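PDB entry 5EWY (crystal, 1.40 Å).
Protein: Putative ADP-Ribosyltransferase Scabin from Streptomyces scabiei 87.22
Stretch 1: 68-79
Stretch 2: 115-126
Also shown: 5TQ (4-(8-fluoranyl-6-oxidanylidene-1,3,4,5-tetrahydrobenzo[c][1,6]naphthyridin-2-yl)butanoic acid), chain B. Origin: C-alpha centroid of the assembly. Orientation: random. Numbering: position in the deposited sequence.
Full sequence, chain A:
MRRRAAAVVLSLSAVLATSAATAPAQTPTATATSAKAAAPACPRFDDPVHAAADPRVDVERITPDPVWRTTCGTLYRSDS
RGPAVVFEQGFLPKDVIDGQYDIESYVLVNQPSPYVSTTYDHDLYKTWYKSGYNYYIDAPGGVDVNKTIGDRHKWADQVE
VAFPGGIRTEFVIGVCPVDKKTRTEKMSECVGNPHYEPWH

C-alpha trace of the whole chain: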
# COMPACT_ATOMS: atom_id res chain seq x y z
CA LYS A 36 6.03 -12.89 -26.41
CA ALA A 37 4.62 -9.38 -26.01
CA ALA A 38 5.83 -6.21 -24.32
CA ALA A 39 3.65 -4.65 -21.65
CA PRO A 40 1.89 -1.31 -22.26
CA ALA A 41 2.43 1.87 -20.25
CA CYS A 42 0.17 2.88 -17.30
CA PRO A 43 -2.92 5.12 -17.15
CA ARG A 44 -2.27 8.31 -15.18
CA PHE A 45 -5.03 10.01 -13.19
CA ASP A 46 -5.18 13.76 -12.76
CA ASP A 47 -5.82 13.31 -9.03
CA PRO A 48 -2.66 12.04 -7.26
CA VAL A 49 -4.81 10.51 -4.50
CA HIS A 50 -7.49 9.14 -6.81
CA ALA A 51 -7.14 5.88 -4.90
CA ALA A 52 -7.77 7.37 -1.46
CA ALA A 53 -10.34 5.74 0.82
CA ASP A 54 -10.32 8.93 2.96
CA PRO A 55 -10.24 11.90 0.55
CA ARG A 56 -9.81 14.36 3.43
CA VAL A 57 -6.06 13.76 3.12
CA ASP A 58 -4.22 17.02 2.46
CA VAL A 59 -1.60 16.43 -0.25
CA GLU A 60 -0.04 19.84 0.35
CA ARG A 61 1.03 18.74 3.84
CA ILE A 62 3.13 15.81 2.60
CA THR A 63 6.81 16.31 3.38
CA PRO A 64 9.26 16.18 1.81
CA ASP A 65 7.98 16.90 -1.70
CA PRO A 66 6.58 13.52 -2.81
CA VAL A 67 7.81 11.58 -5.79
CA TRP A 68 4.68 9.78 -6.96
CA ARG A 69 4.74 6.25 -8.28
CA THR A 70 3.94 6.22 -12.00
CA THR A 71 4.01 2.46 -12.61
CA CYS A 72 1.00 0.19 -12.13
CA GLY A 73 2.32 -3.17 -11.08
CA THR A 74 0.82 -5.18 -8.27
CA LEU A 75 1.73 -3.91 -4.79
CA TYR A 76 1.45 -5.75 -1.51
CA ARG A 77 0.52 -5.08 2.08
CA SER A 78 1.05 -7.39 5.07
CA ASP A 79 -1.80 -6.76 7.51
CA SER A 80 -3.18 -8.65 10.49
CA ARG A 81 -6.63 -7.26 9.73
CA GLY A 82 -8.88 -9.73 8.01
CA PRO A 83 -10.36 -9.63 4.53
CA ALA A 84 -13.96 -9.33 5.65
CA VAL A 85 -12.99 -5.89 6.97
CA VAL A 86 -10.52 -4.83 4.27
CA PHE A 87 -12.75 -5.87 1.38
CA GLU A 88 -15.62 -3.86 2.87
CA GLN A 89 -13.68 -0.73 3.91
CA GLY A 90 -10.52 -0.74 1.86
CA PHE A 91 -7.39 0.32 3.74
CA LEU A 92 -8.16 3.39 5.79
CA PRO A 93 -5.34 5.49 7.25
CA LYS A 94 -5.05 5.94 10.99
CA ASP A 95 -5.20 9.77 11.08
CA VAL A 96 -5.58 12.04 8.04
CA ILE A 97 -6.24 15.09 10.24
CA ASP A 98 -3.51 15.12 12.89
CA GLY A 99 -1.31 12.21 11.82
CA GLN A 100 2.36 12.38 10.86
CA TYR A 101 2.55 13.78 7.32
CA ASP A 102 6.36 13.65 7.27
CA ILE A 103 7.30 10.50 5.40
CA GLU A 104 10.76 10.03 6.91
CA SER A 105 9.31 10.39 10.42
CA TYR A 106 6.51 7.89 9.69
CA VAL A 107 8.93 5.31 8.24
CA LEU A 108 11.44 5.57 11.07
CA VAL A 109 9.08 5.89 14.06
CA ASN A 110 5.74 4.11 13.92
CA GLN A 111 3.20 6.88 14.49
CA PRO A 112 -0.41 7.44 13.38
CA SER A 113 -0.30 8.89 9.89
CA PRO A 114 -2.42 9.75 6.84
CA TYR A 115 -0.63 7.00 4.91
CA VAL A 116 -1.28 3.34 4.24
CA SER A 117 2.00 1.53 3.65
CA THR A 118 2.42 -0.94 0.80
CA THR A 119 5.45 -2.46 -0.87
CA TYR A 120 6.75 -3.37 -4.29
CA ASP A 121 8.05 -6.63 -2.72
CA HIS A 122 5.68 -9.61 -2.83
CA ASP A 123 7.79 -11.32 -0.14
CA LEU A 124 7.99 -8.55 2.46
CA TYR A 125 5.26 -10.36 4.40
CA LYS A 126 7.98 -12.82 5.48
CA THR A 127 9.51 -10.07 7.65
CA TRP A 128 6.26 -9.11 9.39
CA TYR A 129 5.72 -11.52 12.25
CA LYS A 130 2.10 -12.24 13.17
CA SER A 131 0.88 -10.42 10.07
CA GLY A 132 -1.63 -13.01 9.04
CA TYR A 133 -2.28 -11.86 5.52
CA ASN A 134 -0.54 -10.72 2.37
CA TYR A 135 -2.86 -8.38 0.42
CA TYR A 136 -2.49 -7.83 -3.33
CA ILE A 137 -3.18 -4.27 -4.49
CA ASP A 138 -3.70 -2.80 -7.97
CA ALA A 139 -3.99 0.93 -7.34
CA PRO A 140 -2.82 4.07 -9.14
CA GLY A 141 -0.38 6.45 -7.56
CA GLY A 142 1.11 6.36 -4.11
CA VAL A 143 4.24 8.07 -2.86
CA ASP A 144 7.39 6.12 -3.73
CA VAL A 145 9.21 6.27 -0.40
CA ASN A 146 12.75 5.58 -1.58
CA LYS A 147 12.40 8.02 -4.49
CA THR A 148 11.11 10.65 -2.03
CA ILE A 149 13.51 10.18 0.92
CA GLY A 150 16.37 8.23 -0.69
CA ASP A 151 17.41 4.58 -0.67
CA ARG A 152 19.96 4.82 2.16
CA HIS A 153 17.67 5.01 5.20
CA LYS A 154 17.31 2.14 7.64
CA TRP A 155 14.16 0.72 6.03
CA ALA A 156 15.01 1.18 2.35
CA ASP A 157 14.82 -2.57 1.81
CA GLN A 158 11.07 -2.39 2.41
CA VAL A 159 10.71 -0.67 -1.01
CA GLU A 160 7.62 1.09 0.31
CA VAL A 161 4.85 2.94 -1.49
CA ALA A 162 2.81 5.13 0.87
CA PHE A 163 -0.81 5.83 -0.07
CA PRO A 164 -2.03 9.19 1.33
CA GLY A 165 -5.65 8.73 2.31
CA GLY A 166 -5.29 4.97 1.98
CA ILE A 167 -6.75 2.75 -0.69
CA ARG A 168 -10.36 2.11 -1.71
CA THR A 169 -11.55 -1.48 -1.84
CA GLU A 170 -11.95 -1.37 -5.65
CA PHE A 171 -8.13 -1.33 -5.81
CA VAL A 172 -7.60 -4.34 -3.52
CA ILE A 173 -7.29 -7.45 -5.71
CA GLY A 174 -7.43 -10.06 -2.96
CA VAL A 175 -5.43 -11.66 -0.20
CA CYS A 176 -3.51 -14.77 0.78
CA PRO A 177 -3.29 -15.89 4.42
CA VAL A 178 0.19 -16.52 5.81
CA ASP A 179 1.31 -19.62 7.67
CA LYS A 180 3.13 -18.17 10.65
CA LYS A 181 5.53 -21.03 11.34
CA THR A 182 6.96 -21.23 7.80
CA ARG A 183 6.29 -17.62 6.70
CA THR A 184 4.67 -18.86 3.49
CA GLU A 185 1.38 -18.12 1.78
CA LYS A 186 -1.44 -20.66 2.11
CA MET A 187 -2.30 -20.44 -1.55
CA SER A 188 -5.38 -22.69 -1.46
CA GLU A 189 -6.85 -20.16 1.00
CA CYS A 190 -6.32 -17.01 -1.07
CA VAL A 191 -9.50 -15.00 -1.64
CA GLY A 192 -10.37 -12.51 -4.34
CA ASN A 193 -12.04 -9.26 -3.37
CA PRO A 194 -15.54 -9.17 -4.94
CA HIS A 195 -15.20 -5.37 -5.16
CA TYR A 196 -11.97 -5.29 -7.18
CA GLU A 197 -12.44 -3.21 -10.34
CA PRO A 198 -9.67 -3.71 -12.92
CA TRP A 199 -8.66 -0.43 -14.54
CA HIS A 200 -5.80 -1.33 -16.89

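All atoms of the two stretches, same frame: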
# COMPACT_ATOMS: atom_id res chain seq x y z
N TRP A 68 5.78 10.72 -6.81
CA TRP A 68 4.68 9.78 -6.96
C TRP A 68 5.08 8.61 -7.83
O TRP A 68 5.81 8.77 -8.81
CB TRP A 68 3.50 10.49 -7.61
CG TRP A 68 3.00 11.63 -6.80
CD1 TRP A 68 3.32 12.95 -6.96
CD2 TRP A 68 2.11 11.56 -5.68
NE1 TRP A 68 2.68 13.71 -6.01
CE2 TRP A 68 1.92 12.88 -5.22
CE3 TRP A 68 1.45 10.52 -5.04
CZ2 TRP A 68 1.10 13.18 -4.13
CZ3 TRP A 68 0.63 10.82 -3.96
CH2 TRP A 68 0.46 12.13 -3.52
N ARG A 69 4.58 7.44 -7.47
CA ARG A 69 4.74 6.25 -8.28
C ARG A 69 3.95 6.41 -9.58
O ARG A 69 2.79 6.84 -9.57
CB ARG A 69 4.24 5.06 -7.49
CG ARG A 69 3.94 3.81 -8.32
CD ARG A 69 3.63 2.66 -7.39
NE ARG A 69 2.94 1.52 -8.02
CZ ARG A 69 1.62 1.45 -8.17
NH1 ARG A 69 1.06 0.37 -8.70
NH2 ARG A 69 0.85 2.46 -7.82
N THR A 70 4.58 6.08 -10.70
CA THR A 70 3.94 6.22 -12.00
C THR A 70 3.77 4.87 -12.69
O THR A 70 3.22 4.83 -13.79
CB THR A 70 4.70 7.19 -12.92
OG1 THR A 70 6.03 6.72 -13.12
CG2 THR A 70 4.76 8.57 -12.29
N THR A 71 4.26 3.80 -12.11
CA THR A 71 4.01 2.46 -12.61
C THR A 71 2.69 1.95 -12.04
O THR A 71 2.06 2.57 -11.18
CB THR A 71 5.17 1.55 -12.27
OG1 THR A 71 5.35 1.53 -10.84
CG2 THR A 71 6.45 2.03 -12.92
N CYS A 72 2.32 0.73 -12.44
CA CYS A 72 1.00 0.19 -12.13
C CYS A 72 1.10 -1.31 -11.98
O CYS A 72 0.16 -2.05 -12.29
CB CYS A 72 -0.03 0.55 -13.21
SG CYS A 72 0.40 0.07 -14.87
N GLY A 73 2.21 -1.78 -11.43
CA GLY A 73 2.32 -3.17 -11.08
C GLY A 73 1.62 -3.46 -9.76
O GLY A 73 1.28 -2.55 -9.00
N THR A 74 1.41 -4.74 -9.52
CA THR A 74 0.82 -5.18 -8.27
C THR A 74 1.72 -4.76 -7.11
O THR A 74 2.95 -4.89 -7.19
CB THR A 74 0.68 -6.69 -8.26
OG1 THR A 74 -0.08 -7.10 -9.40
CG2 THR A 74 -0.04 -7.18 -7.00
N LEU A 75 1.10 -4.23 -6.06
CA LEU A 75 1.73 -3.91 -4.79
C LEU A 75 1.16 -4.83 -3.73
O LEU A 75 0.16 -5.52 -3.95
CB LEU A 75 1.51 -2.44 -4.42
CG LEU A 75 2.03 -1.39 -5.40
CD1 LEU A 75 1.59 0.00 -4.97
CD2 LEU A 75 3.52 -1.45 -5.57
N TYR A 76 1.79 -4.81 -2.57
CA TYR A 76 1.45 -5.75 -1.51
C TYR A 76 1.39 -5.03 -0.18
O TYR A 76 2.04 -4.02 0.03
CB TYR A 76 2.44 -6.94 -1.44
CG TYR A 76 2.68 -7.50 -2.81
CD1 TYR A 76 3.66 -6.96 -3.63
CD2 TYR A 76 1.90 -8.52 -3.30
CE1 TYR A 76 3.83 -7.43 -4.94
CE2 TYR A 76 2.07 -9.00 -4.60
CZ TYR A 76 3.05 -8.45 -5.35
OH TYR A 76 3.20 -8.91 -6.65
N ARG A 77 0.56 -5.57 0.71
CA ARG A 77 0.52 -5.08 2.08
C ARG A 77 0.29 -6.26 3.01
O ARG A 77 -0.72 -6.96 2.89
CB ARG A 77 -0.59 -4.05 2.27
CG ARG A 77 -0.70 -3.61 3.72
CD ARG A 77 -1.69 -2.47 3.92
NE ARG A 77 -1.99 -2.31 5.35
CZ ARG A 77 -1.25 -1.64 6.22
NH1 ARG A 77 -1.62 -1.61 7.50
NH2 ARG A 77 -0.19 -0.95 5.85
N SER A 78 1.23 -6.46 3.96
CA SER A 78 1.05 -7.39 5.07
C SER A 78 0.17 -6.69 6.10
O SER A 78 0.42 -5.55 6.45
CB SER A 78 2.45 -7.69 5.65
OG SER A 78 2.33 -8.53 6.76
N ASP A 79 -0.91 -7.35 6.52
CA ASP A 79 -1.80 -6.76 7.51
C ASP A 79 -2.41 -7.89 8.33
O ASP A 79 -2.82 -8.91 7.78
CB ASP A 79 -2.87 -5.91 6.80
CG ASP A 79 -3.46 -4.84 7.68
OD1 ASP A 79 -3.71 -5.10 8.88
OD2 ASP A 79 -3.69 -3.71 7.17
N TYR A 115 -1.11 7.91 5.95
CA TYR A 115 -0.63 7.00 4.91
C TYR A 115 -1.01 5.56 5.22
O TYR A 115 -1.06 5.13 6.37
CB TYR A 115 0.90 7.07 4.82
CG TYR A 115 1.42 8.45 4.58
CD1 TYR A 115 1.22 9.08 3.35
CD2 TYR A 115 2.11 9.15 5.56
CE1 TYR A 115 1.67 10.37 3.12
CE2 TYR A 115 2.58 10.42 5.33
CZ TYR A 115 2.35 11.03 4.12
OH TYR A 115 2.81 12.30 3.90
N VAL A 116 -1.26 4.79 4.16
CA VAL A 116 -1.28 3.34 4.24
C VAL A 116 -0.05 2.83 3.51
O VAL A 116 0.13 3.11 2.32
CB VAL A 116 -2.56 2.74 3.65
CG1 VAL A 116 -2.46 1.22 3.59
CG2 VAL A 116 -3.77 3.15 4.49
N SER A 117 0.77 2.05 4.21
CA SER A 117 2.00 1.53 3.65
C SER A 117 1.74 0.29 2.82
O SER A 117 0.98 -0.60 3.22
CB SER A 117 2.97 1.14 4.75
OG SER A 117 3.39 2.29 5.47
N THR A 118 2.40 0.22 1.68
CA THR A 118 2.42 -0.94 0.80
C THR A 118 3.85 -1.11 0.35
O THR A 118 4.71 -0.27 0.59
CB THR A 118 1.50 -0.77 -0.42
OG1 THR A 118 2.06 0.19 -1.33
CG2 THR A 118 0.07 -0.33 0.01
N THR A 119 4.11 -2.19 -0.39
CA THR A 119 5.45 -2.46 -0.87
C THR A 119 5.42 -2.99 -2.30
O THR A 119 4.49 -3.69 -2.70
CB THR A 119 6.18 -3.48 0.06
OG1 THR A 119 7.46 -3.78 -0.46
CG2 THR A 119 5.39 -4.74 0.24
N TYR A 120 6.52 -2.74 -3.00
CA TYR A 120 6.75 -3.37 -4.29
C TYR A 120 7.13 -4.84 -4.15
O TYR A 120 7.11 -5.57 -5.15
CB TYR A 120 7.92 -2.67 -4.99
CG TYR A 120 7.69 -1.26 -5.48
CD1 TYR A 120 6.90 -1.02 -6.60
CD2 TYR A 120 8.36 -0.18 -4.91
CE1 TYR A 120 6.74 0.26 -7.10
CE2 TYR A 120 8.18 1.11 -5.40
CZ TYR A 120 7.39 1.31 -6.51
OH TYR A 120 7.21 2.57 -7.03
N ASP A 121 7.47 -5.30 -2.95
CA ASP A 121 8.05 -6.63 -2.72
C ASP A 121 6.98 -7.62 -2.26
O ASP A 121 6.51 -7.55 -1.11
CB ASP A 121 9.15 -6.49 -1.67
CG ASP A 121 9.87 -7.77 -1.37
OD1 ASP A 121 9.58 -8.81 -1.99
OD2 ASP A 121 10.77 -7.72 -0.48
N HIS A 122 6.63 -8.55 -3.15
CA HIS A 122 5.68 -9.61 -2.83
C HIS A 122 6.02 -10.32 -1.53
O HIS A 122 5.11 -10.78 -0.82
CB HIS A 122 5.64 -10.60 -3.99
CG HIS A 122 4.83 -11.81 -3.69
ND1 HIS A 122 5.35 -12.93 -3.06
CD2 HIS A 122 3.51 -12.06 -3.86
CE1 HIS A 122 4.39 -13.81 -2.88
NE2 HIS A 122 3.26 -13.32 -3.35
N ASP A 123 7.31 -10.49 -1.25
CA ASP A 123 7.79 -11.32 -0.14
C ASP A 123 8.01 -10.57 1.17
O ASP A 123 8.49 -11.17 2.13
CB ASP A 123 9.09 -12.02 -0.53
CG ASP A 123 8.92 -12.96 -1.67
OD1 ASP A 123 7.83 -13.53 -1.84
OD2 ASP A 123 9.89 -13.10 -2.42
N LEU A 124 7.69 -9.28 1.23
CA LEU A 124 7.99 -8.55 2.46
C LEU A 124 7.19 -9.10 3.62
O LEU A 124 7.59 -8.95 4.78
CB LEU A 124 7.73 -7.05 2.26
CG LEU A 124 8.31 -6.18 3.41
CD1 LEU A 124 9.80 -6.16 3.31
CD2 LEU A 124 7.78 -4.79 3.26
N TYR A 125 6.07 -9.75 3.35
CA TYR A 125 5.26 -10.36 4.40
C TYR A 125 6.08 -11.30 5.27
O TYR A 125 5.76 -11.48 6.45
CB TYR A 125 4.05 -11.11 3.80
CG TYR A 125 4.39 -12.43 3.14
CD1 TYR A 125 4.39 -13.61 3.85
CD2 TYR A 125 4.68 -12.49 1.79
CE1 TYR A 125 4.71 -14.80 3.25
CE2 TYR A 125 5.01 -13.68 1.18
CZ TYR A 125 5.00 -14.84 1.90
OH TYR A 125 5.35 -16.05 1.37
N LYS A 126 7.15 -11.89 4.72
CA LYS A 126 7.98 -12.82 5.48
C LYS A 126 8.71 -12.13 6.63
O LYS A 126 9.17 -12.83 7.54
CB LYS A 126 8.98 -13.50 4.55
CG LYS A 126 8.34 -14.34 3.45
CD LYS A 126 9.39 -15.00 2.60
CE LYS A 126 8.73 -15.87 1.52
NZ LYS A 126 8.18 -17.11 2.09
N12 5TQ B . 2.80 -1.63 9.62
C13 5TQ B . 1.94 -2.64 9.56
C15 5TQ B . 2.95 -0.84 10.88
C17 5TQ B . 0.85 0.51 11.35
C01 5TQ B . 5.07 -2.37 3.96
C02 5TQ B . 6.03 -1.37 3.98
C03 5TQ B . 6.21 -0.58 5.12
C04 5TQ B . 5.40 -0.79 6.23
C05 5TQ B . 4.44 -1.81 6.23
C06 5TQ B . 4.27 -2.59 5.08
C07 5TQ B . 3.29 -3.67 5.07
C08 5TQ B . 3.59 -2.05 7.38
C09 5TQ B . 2.64 -3.11 7.28
N10 5TQ B . 2.50 -3.86 6.15
C11 5TQ B . 3.64 -1.35 8.59
C14 5TQ B . 1.79 -3.36 8.42
C16 5TQ B . 1.70 -0.68 11.74
C18 5TQ B . -0.12 0.16 10.24
O19 5TQ B . 3.13 -4.39 4.05
F20 5TQ B . 6.80 -1.18 2.91
O21 5TQ B . -1.32 0.53 10.33
O22 5TQ B . 0.28 -0.50 9.26
O HOH W 1 7.58 2.70 -9.76
O HOH W 2 0.23 1.79 7.08

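The backbones of the two stretches are joined by a single antiparallel bridge in which Tyr 76 and Thr 119 exchange two hydrogen bonds. Tyr 76 N donates to Thr 119 O at 2.9 Å (146° at the hydrogen), and Thr 119 N donates to Tyr 76 O at 2.8 Å (148°). The strand axes run at 121° to each other, and no second bridge extends the pairing.

Beyond the bridge, a side chain takes over. Arg 77 NH2 donates to Ser 117 O at 2.9 Å, and the 165° angle indicates a nearly linear bond; the acceptor lies near the guanidinium plane, where N-H groups point. The same group is held within its own stretch by a salt bridge, Arg 77 NE to Asp 79 OD2 at 2.9 Å. It also reaches the carboxyl group of the bound 5TQ, Arg 77 NH1 donating to 5TQ O22 at 2.8 Å (165°). The guanidinium faces are also occupied: Val 116 CG1 lies over one and 5TQ C14 over the opposite one. Ser 78 grips the ligand's lactam through its backbone, with Ser 78 N to 5TQ O19 at 2.8 Å and 5TQ N10 to Ser 78 O at 2.7 Å.

The O of water 1 lies 2.7 Å from Thr 71 OG1 and donates to Tyr 120 OH at 2.8 Å, bridging the two stretches.

Packing centres on the Tyr 76 ring. His 122 CA sits 3.5 Å from its centroid, 14° off the normal, which places a CH-pi contact over the face. The His 122 ring presents its edge to that ring in an offset edge-to-face pair, with planes at 84°. Nearby, Leu 75 CD2 meets Tyr 120 CD1 at 3.6 Å, and Arg 69 CD approaches Tyr 120 OH at 3.6 Å. Together the stretches bury 636 Å².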